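Local coordinates for protein putative oxidoreductase (Pseudomonas putida, PDB 3L6D) that probably binds NADP and acts as an oxidoreductase of the 6-phosphogluconate dehydrogenase and reductive aminase type, at residues 15-20 / 35-40. Sequence-based numbering, arbitrary orientation.
Sequences IGLGAM and VAIWNR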
loop_
_atom_site.group_PDB
_atom_site.type_symbol
_atom_site.label_atom_id
_atom_site.label_comp_id
_atom_site.label_asym_id
_atom_site.label_seq_id
_atom_site.Cartn_x
_atom_site.Cartn_y
_atom_site.Cartn_z
ATOM N N ILE B 15 -20.501 9.451 -25.350
ATOM C CA ILE B 15 -20.381 8.680 -26.526
ATOM C C ILE B 15 -19.503 7.484 -26.258
ATOM O O ILE B 15 -18.377 7.573 -25.874
ATOM C CB ILE B 15 -19.841 9.530 -27.612
ATOM C CG1 ILE B 15 -20.913 10.461 -28.093
ATOM C CG2 ILE B 15 -19.339 8.706 -28.717
ATOM C CD1 ILE B 15 -20.470 11.283 -29.119
ATOM N N GLY B 16 -20.097 6.352 -26.507
ATOM C CA GLY B 16 -19.526 5.068 -26.241
ATOM C C GLY B 16 -20.176 4.607 -24.971
ATOM O O GLY B 16 -20.067 5.238 -23.952
ATOM N N LEU B 17 -20.831 3.468 -25.038
ATOM C CA LEU B 17 -21.532 2.954 -23.897
ATOM C C LEU B 17 -21.157 1.526 -23.714
ATOM O O LEU B 17 -21.972 0.645 -23.823
ATOM C CB LEU B 17 -23.022 3.019 -24.140
ATOM C CG LEU B 17 -23.554 4.248 -24.847
ATOM C CD1 LEU B 17 -25.000 4.194 -25.086
ATOM C CD2 LEU B 17 -23.162 5.504 -24.103
ATOM N N GLY B 18 -19.899 1.347 -23.367
ATOM C CA GLY B 18 -19.332 0.135 -22.851
ATOM C C GLY B 18 -19.454 0.283 -21.360
ATOM O O GLY B 18 -20.110 1.172 -20.890
ATOM N N ALA B 19 -18.823 -0.594 -20.616
ATOM C CA ALA B 19 -18.994 -0.591 -19.151
ATOM C C ALA B 19 -18.688 0.757 -18.477
ATOM O O ALA B 19 -19.436 1.195 -17.591
ATOM C CB ALA B 19 -18.175 -1.713 -18.508
HETATM N N MSE B 20 -17.577 1.381 -18.869
HETATM C CA MSE B 20 -17.098 2.619 -18.250
HETATM C C MSE B 20 -17.992 3.819 -18.643
HETATM O O MSE B 20 -18.468 4.567 -17.772
HETATM C CB MSE B 20 -15.632 2.849 -18.629
HETATM C CG MSE B 20 -14.931 3.997 -17.919
HETATM SE SE MSE B 20 -15.126 4.116 -15.975
HETATM C CE MSE B 20 -13.536 3.115 -15.343
ATOM N N VAL B 35 -28.629 14.170 -19.564
ATOM C CA VAL B 35 -27.566 13.440 -20.340
ATOM C C VAL B 35 -28.090 12.942 -21.687
ATOM O O VAL B 35 -29.136 12.277 -21.754
ATOM C CB VAL B 35 -27.033 12.218 -19.531
ATOM C CG1 VAL B 35 -25.820 11.545 -20.264
ATOM C CG2 VAL B 35 -26.622 12.595 -18.086
ATOM N N ALA B 36 -27.328 13.214 -22.752
ATOM C CA ALA B 36 -27.643 12.685 -24.052
ATOM C C ALA B 36 -26.554 11.683 -24.410
ATOM O O ALA B 36 -25.414 11.825 -23.975
ATOM C CB ALA B 36 -27.722 13.823 -25.084
ATOM N N ILE B 37 -26.932 10.638 -25.143
ATOM C CA ILE B 37 -25.988 9.529 -25.450
ATOM C C ILE B 37 -26.092 9.136 -26.898
ATOM O O ILE B 37 -27.123 9.380 -27.588
ATOM C CB ILE B 37 -26.249 8.257 -24.577
ATOM C CG1 ILE B 37 -27.661 7.700 -24.884
ATOM C CG2 ILE B 37 -26.010 8.562 -23.024
ATOM C CD1 ILE B 37 -27.935 6.344 -24.261
ATOM N N TRP B 38 -25.019 8.490 -27.362
ATOM C CA TRP B 38 -25.026 7.848 -28.664
ATOM C C TRP B 38 -24.101 6.664 -28.529
ATOM O O TRP B 38 -23.097 6.729 -27.836
ATOM C CB TRP B 38 -24.505 8.777 -29.777
ATOM C CG TRP B 38 -24.450 8.079 -31.139
ATOM C CD1 TRP B 38 -25.439 8.019 -32.088
ATOM C CD2 TRP B 38 -23.360 7.320 -31.651
ATOM N NE1 TRP B 38 -25.013 7.276 -33.180
ATOM C CE2 TRP B 38 -23.739 6.840 -32.932
ATOM C CE3 TRP B 38 -22.090 7.016 -31.162
ATOM C CZ2 TRP B 38 -22.891 6.044 -33.713
ATOM C CZ3 TRP B 38 -21.247 6.210 -31.941
ATOM C CH2 TRP B 38 -21.656 5.743 -33.196
ATOM N N ASN B 39 -24.467 5.579 -29.194
ATOM C CA ASN B 39 -23.629 4.435 -29.293
ATOM C C ASN B 39 -24.048 3.508 -30.406
ATOM O O ASN B 39 -24.932 3.825 -31.206
ATOM C CB ASN B 39 -23.722 3.633 -28.022
ATOM C CG ASN B 39 -22.523 2.795 -27.817
ATOM O OD1 ASN B 39 -21.465 3.315 -27.518
ATOM N ND2 ASN B 39 -22.655 1.494 -28.019
ATOM N N ARG B 40 -23.409 2.336 -30.411
ATOM C CA ARG B 40 -23.779 1.207 -31.289
ATOM C C ARG B 40 -24.381 0.027 -30.484
ATOM O O ARG B 40 -24.516 -1.092 -31.010
ATOM C CB ARG B 40 -22.540 0.760 -32.074
ATOM C CG ARG B 40 -21.751 1.914 -32.746
ATOM C CD ARG B 40 -20.704 1.355 -33.738
ATOM N NE ARG B 40 -19.949 2.375 -34.480
ATOM C CZ ARG B 40 -20.010 2.556 -35.803
ATOM N NH1 ARG B 40 -20.793 1.788 -36.562
ATOM N NH2 ARG B 40 -19.285 3.513 -36.383
#
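L17 and N39 meet where two neighbouring parallel strands, 12-15 and 35-38, run out into loops. CB of L17 points from the backbone at the 35-40 segment and lies 3.7 Å from N39 OD1. CG packs tightly against N39 CB at 3.2 Å. At the tip the two methyls part: CD1 lies 3.3 Å from N39 CB and 3.7 Å from I37 CD1, and CD2 sits near the carbonyl O of W38. The L17 side chain lies roughly perpendicular to that of I37 and runs antiparallel to that of N39. Helix 42-50 adds K44, A45 and L48 around L17.

In N39, CG stands anti to the backbone N (chi1 -156°), which carries the amide across to the backbone of 16-17. There OD1 accepts a hydrogen bond from L17 N at 2.6 Å. That N-H approaches from above the amide plane, 61° out of it, and the bond is bent. OD1 also lies close to G16 CA. At the phi of G16 (101°) a side chain would collide with the carbonyl O of I15, so glycine fits.

G16 N makes a long, weak but nearly straight bond to W38 O. On the opposite face of the sheet from I37, I15 CG2 meets the edge of the W38 ring at CE3, 4.0 Å away, and V59 of helix 59-65 touches both residues.

The segments belong to a beta-alpha-beta unit, and G16 and G18 fit the GxGxxG pattern of a Rossmann dinucleotide-binding turn. A short but bent amide-to-backbone bond thus ties this probable cofactor-binding loop to the end of strand 35-38, with apolar packing alongside.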